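Local structure of flower-specific gamma-thionin-like protein/acidic protein (Solanum lycopersicum, 4UJ0) at residues L15-C26 and G34-C45. The protein is a plant defensin that binds phosphatidylinositol 4,5-bisphosphate as a dimeric cationic grip and so mediates cell lysis. Numbering follows the deposited sequence.
Sequences LCFMDSSCRKYC and GHCSKLQRKCLC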
ATOM      1  N   LEU A  15      10.504  -2.564   5.778  1.00 22.18           N
ATOM      2  CA  LEU A  15      10.643  -1.401   4.920  1.00 21.49           C
ATOM      3  C   LEU A  15      10.122  -1.666   3.519  1.00 20.37           C
ATOM      4  O   LEU A  15      10.353  -2.737   2.954  0.83 17.70           O
ATOM      5  CB  LEU A  15      12.114  -1.013   4.826  1.00 20.76           C
ATOM      6  CG  LEU A  15      12.718  -0.494   6.134  1.00 24.15           C
ATOM      7  CD1 LEU A  15      14.187  -0.154   5.941  1.00 27.77           C
ATOM      8  CD2 LEU A  15      11.957   0.715   6.658  1.00 32.58           C
ATOM      9  N   CYS A  16       9.459  -0.659   2.953  1.00 19.36           N
ATOM     10  CA  CYS A  16       8.851  -0.777   1.633  1.00 22.13           C
ATOM     11  C   CYS A  16       9.730  -0.189   0.524  1.00 22.19           C
ATOM     12  O   CYS A  16       9.884   1.032   0.405  1.00 23.54           O
ATOM     13  CB  CYS A  16       7.488  -0.080   1.624  1.00 19.31           C
ATOM     14  SG  CYS A  16       6.416  -0.571   0.254  1.00 21.40           S
ATOM     15  N   PHE A  17      10.283  -1.063  -0.307  1.00 18.79           N
ATOM     16  CA  PHE A  17      11.090  -0.638  -1.446  1.00 21.21           C
ATOM     17  C   PHE A  17      10.427  -1.009  -2.766  1.00 24.58           C
ATOM     18  O   PHE A  17      10.555  -0.274  -3.738  1.00 28.87           O
ATOM     19  CB  PHE A  17      12.507  -1.239  -1.393  1.00 24.18           C
ATOM     20  CG  PHE A  17      13.333  -0.723  -0.256  1.00 23.46           C
ATOM     21  CD1 PHE A  17      14.022   0.480  -0.370  1.00 28.51           C
ATOM     22  CD2 PHE A  17      13.436  -1.448   0.920  1.00 26.80           C
ATOM     23  CE1 PHE A  17      14.797   0.944   0.680  1.00 30.67           C
ATOM     24  CE2 PHE A  17      14.208  -0.989   1.972  1.00 27.57           C
ATOM     25  CZ  PHE A  17      14.879   0.210   1.859  1.00 26.44           C
ATOM     26  N   MET A  18       9.720  -2.142  -2.811  1.00 23.78           N
ATOM     27  CA  MET A  18       9.097  -2.595  -4.054  1.00 26.18           C
ATOM     28  C   MET A  18       7.581  -2.410  -4.020  1.00 23.59           C
ATOM     29  O   MET A  18       6.864  -3.051  -3.237  1.00 22.03           O
ATOM     30  CB  MET A  18       9.411  -4.068  -4.319  1.00 28.26           C
ATOM     31  CG  MET A  18      10.880  -4.368  -4.497  1.00 41.17           C
ATOM     32  SD  MET A  18      11.175  -6.148  -4.531  1.00 52.15           S
ATOM     33  CE  MET A  18      12.963  -6.171  -4.621  1.00 47.98           C
ATOM     34  N   ASP A  19       7.087  -1.523  -4.874  1.00 28.61           N
ATOM     35  CA  ASP A  19       5.647  -1.294  -4.947  1.00 27.81           C
ATOM     36  C   ASP A  19       4.869  -2.592  -5.134  1.00 20.94           C
ATOM     37  O   ASP A  19       3.785  -2.768  -4.560  1.00 23.52           O
ATOM     38  CB  ASP A  19       5.305  -0.382  -6.124  1.00 28.62           C
ATOM     39  CG  ASP A  19       5.629   1.071  -5.863  1.00 32.70           C
ATOM     40  OD1 ASP A  19       6.064   1.413  -4.749  1.00 27.76           O
ATOM     41  OD2 ASP A  19       5.414   1.885  -6.784  1.00 35.60           O
ATOM     42  N   SER A  20       5.405  -3.485  -5.969  1.00 30.98           N
ATOM     43  CA  SER A  20       4.683  -4.696  -6.357  1.00 35.45           C
ATOM     44  C   SER A  20       4.372  -5.575  -5.154  1.00 28.42           C
ATOM     45  O   SER A  20       3.315  -6.203  -5.092  1.00 27.39           O
ATOM     46  CB  SER A  20       5.459  -5.492  -7.421  1.00 42.32           C
ATOM     47  OG  SER A  20       6.804  -5.722  -7.032  1.00 42.94           O
ATOM     48  N   SER A  21       5.283  -5.602  -4.193  1.00 28.12           N
ATOM     49  CA  SER A  21       5.107  -6.395  -2.982  1.00 26.60           C
ATOM     50  C   SER A  21       4.032  -5.751  -2.097  1.00 22.65           C
ATOM     51  O   SER A  21       3.124  -6.417  -1.609  1.00 25.81           O
ATOM     52  CB  SER A  21       6.438  -6.491  -2.249  1.00 34.02           C
ATOM     53  OG  SER A  21       6.292  -7.158  -1.015  1.00 31.21           O
ATOM     54  N   CYS A  22       4.144  -4.445  -1.907  1.00 21.35           N
ATOM     55  CA  CYS A  22       3.155  -3.686  -1.148  1.00 18.56           C
ATOM     56  C   CYS A  22       1.751  -3.894  -1.753  1.00 17.75           C
ATOM     57  O   CYS A  22       0.768  -4.138  -1.045  1.00 17.06           O
ATOM     58  CB  CYS A  22       3.536  -2.198  -1.181  1.00 26.86           C
ATOM     59  SG  CYS A  22       2.317  -1.051  -0.483  1.00 18.82           S
ATOM     60  N   ARG A  23       1.655  -3.758  -3.063  1.00 20.05           N
ATOM     61  CA  ARG A  23       0.379  -3.909  -3.749  1.00 20.03           C
ATOM     62  C   ARG A  23      -0.268  -5.256  -3.378  1.00 24.05           C
ATOM     63  O   ARG A  23      -1.480  -5.323  -3.120  1.00 21.21           O
ATOM     64  CB  ARG A  23       0.592  -3.803  -5.257  1.00 26.48           C
ATOM     65  CG  ARG A  23      -0.672  -3.850  -6.097  1.00 27.39           C
ATOM     66  CD  ARG A  23      -0.337  -3.820  -7.574  1.00 38.69           C
ATOM     67  NE  ARG A  23       0.705  -2.835  -7.871  1.00 48.74           N
ATOM     68  CZ  ARG A  23       1.795  -3.067  -8.608  1.00 55.58           C
ATOM     69  NH1 ARG A  23       2.023  -4.260  -9.155  1.00 60.49           N
ATOM     70  NH2 ARG A  23       2.674  -2.089  -8.807  1.00 53.15           N
ATOM     71  N   LYS A  24       0.535  -6.321  -3.337  1.00 22.66           N
ATOM     72  CA  LYS A  24       0.010  -7.654  -3.075  1.00 25.75           C
ATOM     73  C   LYS A  24      -0.595  -7.728  -1.679  1.00 24.56           C
ATOM     74  O   LYS A  24      -1.708  -8.217  -1.505  1.00 24.66           O
ATOM     75  CB  LYS A  24       1.113  -8.710  -3.204  1.00 35.50           C
ATOM     76  CG  LYS A  24       0.584 -10.137  -3.123  1.00 44.75           C
ATOM     77  CD  LYS A  24       1.703 -11.180  -3.129  1.00 52.76           C
ATOM     78  CE  LYS A  24       2.622 -11.017  -1.928  1.00 57.70           C
ATOM     79  NZ  LYS A  24       1.886 -11.019  -0.623  1.00 64.19           N
ATOM     80  N   TYR A  25       0.145  -7.240  -0.690  1.00 17.18           N
ATOM     81  CA  TYR A  25      -0.365  -7.185   0.680  1.00 17.99           C
ATOM     82  C   TYR A  25      -1.641  -6.339   0.747  1.00 15.63           C
ATOM     83  O   TYR A  25      -2.625  -6.722   1.387  1.00 18.99           O
ATOM     84  CB  TYR A  25       0.692  -6.620   1.645  1.00 17.64           C
ATOM     85  CG  TYR A  25       1.777  -7.603   2.047  1.00 19.32           C
ATOM     86  CD1 TYR A  25       2.945  -7.725   1.298  1.00 21.03           C
ATOM     87  CD2 TYR A  25       1.634  -8.401   3.163  1.00 20.28           C
ATOM     88  CE1 TYR A  25       3.919  -8.611   1.649  1.00 23.33           C
ATOM     89  CE2 TYR A  25       2.618  -9.282   3.540  1.00 22.28           C
ATOM     90  CZ  TYR A  25       3.763  -9.387   2.775  1.00 23.20           C
ATOM     91  OH  TYR A  25       4.743 -10.271   3.114  1.00 26.84           O
ATOM     92  N   CYS A  26      -1.634  -5.193   0.079  1.00 14.94           N
ATOM     93  CA  CYS A  26      -2.774  -4.288   0.162  1.00 16.47           C
ATOM     94  C   CYS A  26      -4.043  -4.877  -0.428  1.00 16.34           C
ATOM     95  O   CYS A  26      -5.143  -4.723   0.127  1.00 18.13           O
ATOM     96  CB  CYS A  26      -2.438  -2.951  -0.491  1.00 12.58           C
ATOM     97  SG  CYS A  26      -1.259  -2.041   0.449  1.00 16.18           S
ATOM     98  N   GLY A  34      -1.618  -0.493  -4.042  1.00 15.72           N
ATOM     99  CA  GLY A  34      -0.730   0.017  -3.016  1.00 16.43           C
ATOM    100  C   GLY A  34       0.626   0.378  -3.596  1.00 17.76           C
ATOM    101  O   GLY A  34       1.025  -0.089  -4.662  1.00 21.81           O
ATOM    102  N   HIS A  35       1.342   1.229  -2.889  1.00 15.98           N
ATOM    103  CA  HIS A  35       2.671   1.626  -3.321  1.00 20.78           C
ATOM    104  C   HIS A  35       3.493   2.037  -2.111  1.00 21.98           C
ATOM    105  O   HIS A  35       2.946   2.401  -1.060  1.00 17.72           O
ATOM    106  CB  HIS A  35       2.577   2.793  -4.307  1.00 22.25           C
ATOM    107  CG  HIS A  35       1.994   4.029  -3.698  1.00 26.76           C
ATOM    108  ND1 HIS A  35       0.636   4.263  -3.633  1.00 27.31           N
ATOM    109  CD2 HIS A  35       2.589   5.082  -3.090  1.00 28.96           C
ATOM    110  CE1 HIS A  35       0.419   5.420  -3.029  1.00 30.17           C
ATOM    111  NE2 HIS A  35       1.588   5.926  -2.679  1.00 31.43           N
ATOM    112  N   CYS A  36       4.809   1.958  -2.259  1.00 21.01           N
ATOM    113  CA  CYS A  36       5.728   2.402  -1.225  1.00 18.86           C
ATOM    114  C   CYS A  36       5.811   3.907  -1.234  1.00 26.69           C
ATOM    115  O   CYS A  36       5.877   4.530  -2.302  1.00 30.77           O
ATOM    116  CB  CYS A  36       7.128   1.847  -1.473  1.00 22.06           C
ATOM    117  SG  CYS A  36       7.205   0.053  -1.519  1.00 28.03           S
ATOM    118  N   SER A  37       5.816   4.498  -0.048  1.00 25.15           N
ATOM    119  CA  SER A  37       6.201   5.892   0.061  1.00 36.71           C
ATOM    120  C   SER A  37       7.727   5.918  -0.055  1.00 36.96           C
ATOM    121  O   SER A  37       8.420   5.327   0.763  1.00 31.41           O
ATOM    122  CB  SER A  37       5.699   6.513   1.370  1.00 37.33           C
ATOM    123  OG  SER A  37       6.257   5.910   2.515  1.00 45.44           O
ATOM    124  N   LYS A  38       8.246   6.547  -1.110  1.00 57.13           N
ATOM    125  CA  LYS A  38       9.694   6.609  -1.315  1.00 55.09           C
ATOM    126  C   LYS A  38      10.323   7.343  -0.141  1.00 61.60           C
ATOM    127  O   LYS A  38      11.510   7.196   0.147  1.00 63.27           O
ATOM    128  CB  LYS A  38      10.030   7.325  -2.624  1.00 58.19           C
ATOM    129  CG  LYS A  38       9.536   6.607  -3.864  1.00 59.25           C
ATOM    130  CD  LYS A  38      10.205   7.136  -5.118  1.00 63.35           C
ATOM    131  CE  LYS A  38       9.645   6.476  -6.370  1.00 67.90           C
ATOM    132  NZ  LYS A  38       8.216   6.846  -6.628  1.00 73.89           N
ATOM    133  N   LEU A  39       9.480   8.100   0.550  1.00 68.38           N
ATOM    134  CA  LEU A  39       9.880   8.977   1.637  1.00 69.49           C
ATOM    135  C   LEU A  39      10.244   8.190   2.891  1.00 57.38           C
ATOM    136  O   LEU A  39      11.404   8.145   3.311  1.00 49.91           O
ATOM    137  CB  LEU A  39       8.709   9.913   1.965  1.00 76.32           C
ATOM    138  CG  LEU A  39       7.906  10.432   0.764  1.00 83.41           C
ATOM    139  CD1 LEU A  39       6.749  11.317   1.215  1.00 92.76           C
ATOM    140  CD2 LEU A  39       8.819  11.185  -0.195  1.00 86.68           C
ATOM    141  N   GLN A  40       9.222   7.565   3.463  1.00 49.65           N
ATOM    142  CA  GLN A  40       9.273   6.943   4.774  1.00 48.07           C
ATOM    143  C   GLN A  40       9.384   5.426   4.603  1.00 39.22           C
ATOM    144  O   GLN A  40       9.478   4.682   5.577  1.00 37.87           O
ATOM    145  CB  GLN A  40       7.981   7.301   5.527  1.00 60.11           C
ATOM    146  CG  GLN A  40       8.029   7.179   7.052  1.00 67.38           C
ATOM    147  CD  GLN A  40       6.709   7.591   7.720  1.00 78.18           C
ATOM    148  OE1 GLN A  40       5.712   7.886   7.046  1.00 77.28           O
ATOM    149  NE2 GLN A  40       6.700   7.605   9.054  1.00 80.09           N
ATOM    150  N   ARG A  41       9.363   4.969   3.355  1.00 33.94           N
ATOM    151  CA  ARG A  41       9.459   3.543   3.067  1.00 28.21           C
ATOM    152  C   ARG A  41       8.359   2.739   3.763  1.00 35.38           C
ATOM    153  O   ARG A  41       8.616   1.653   4.288  1.00 29.20           O
ATOM    154  CB  ARG A  41      10.826   3.007   3.489  1.00 30.63           C
ATOM    155  CG  ARG A  41      12.030   3.624   2.773  1.00 34.55           C
ATOM    156  CD  ARG A  41      12.018   3.280   1.306  1.00 33.38           C
ATOM    157  NE  ARG A  41      13.129   3.868   0.570  1.00 37.44           N
ATOM    158  CZ  ARG A  41      13.121   4.072  -0.743  1.00 45.96           C
ATOM    159  NH1 ARG A  41      12.062   3.738  -1.472  1.00 49.12           N
ATOM    160  NH2 ARG A  41      14.170   4.615  -1.330  1.00 58.12           N
ATOM    161  N   LYS A  42       7.145   3.284   3.773  1.00 35.19           N
ATOM    162  CA  LYS A  42       5.971   2.564   4.264  1.00 29.70           C
ATOM    163  C   LYS A  42       5.184   2.062   3.075  1.00 21.38           C
ATOM    164  O   LYS A  42       5.172   2.690   2.017  1.00 25.26           O
ATOM    165  CB  LYS A  42       5.087   3.477   5.128  1.00 31.73           C
ATOM    166  CG  LYS A  42       5.621   3.699   6.545  1.00 41.43           C
ATOM    167  CD  LYS A  42       5.838   2.368   7.237  1.00 44.33           C
ATOM    168  CE  LYS A  42       5.921   2.490   8.743  1.00 54.78           C
ATOM    169  NZ  LYS A  42       5.919   1.135   9.382  1.00 63.26           N
ATOM    170  N   CYS A  43       4.511   0.927   3.247  1.00 18.55           N
ATOM    171  CA  CYS A  43       3.539   0.456   2.262  1.00 16.51           C
ATOM    172  C   CYS A  43       2.204   1.170   2.490  1.00 17.60           C
ATOM    173  O   CYS A  43       1.624   1.091   3.581  1.00 16.69           O
ATOM    174  CB  CYS A  43       3.369  -1.053   2.373  1.00 17.20           C
ATOM    175  SG  CYS A  43       2.056  -1.768   1.405  1.00 15.78           S
ATOM    176  N   LEU A  44       1.747   1.885   1.461  1.00 14.25           N
ATOM    177  CA  LEU A  44       0.503   2.663   1.517  1.00 17.56           C
ATOM    178  C   LEU A  44      -0.526   2.006   0.622  1.00 16.91           C
ATOM    179  O   LEU A  44      -0.320   1.888  -0.580  1.00 18.50           O
ATOM    180  CB  LEU A  44       0.739   4.103   1.047  1.00 17.71           C
ATOM    181  CG  LEU A  44       1.779   4.863   1.872  1.00 25.31           C
ATOM    182  CD1 LEU A  44       1.931   6.309   1.381  1.00 30.99           C
ATOM    183  CD2 LEU A  44       1.391   4.824   3.341  1.00 27.18           C
ATOM    184  N   CYS A  45      -1.623   1.564   1.219  1.00 15.18           N
ATOM    185  CA  CYS A  45      -2.680   0.909   0.461  1.00 15.37           C
ATOM    186  C   CYS A  45      -3.647   1.946  -0.070  1.00 13.47           C
ATOM    187  O   CYS A  45      -3.918   2.932   0.605  1.00 15.50           O
ATOM    188  CB  CYS A  45      -3.425  -0.079   1.348  1.00 15.52           C
ATOM    189  SG  CYS A  45      -2.399  -1.411   2.030  1.00 16.87           S
TER
HETATM  190  O   HOH W   1      -1.344  -0.261  -7.001  1.00 29.18           O
HETATM  191  O   HOH W   2       1.789  -0.030  -7.048  1.00 40.18           O
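The guanidinium of Arg41 has Phe17 CD1 over the rim of one face and Lys38 O over the centre of the other. Ring and guanidinium planes are 36° apart, with Phe17 CE1 3.4 Å from Arg41 NE; a bend at chi2 (-65°) turns the arginine chain back over Cys16, whose O sits near the guanidinium plane but touches mainly Arg41 CD, 3.2 Å away, and is buried without a hydrogen-bond partner. The backbone of Arg41 contributes as well: its O accepts a bond from Cys16 N (2.8 Å). At the start of helix 19-28, Asp19 OD1 takes the Cys36 N-H at 2.8 Å, from above the carboxylate plane. The Arg23 guanidinium has one face over Ser20 CA, and at its edge a water in plane accepts from Arg23 NH2 (2.8 Å). Gly34, without a side chain, lets strand 33-36 pass close to the helix, its CA 4.1 Å from Cys26 SG. Disulfides Cys16-Cys36, Cys22-Cys43 and Cys26-Cys45 close the interface. The last two, one helical turn apart, tie the helix to alternate residues of strand 43-48, the central strand of the antiparallel sheet: the cysteine-stabilised alpha-beta motif of plant defensins.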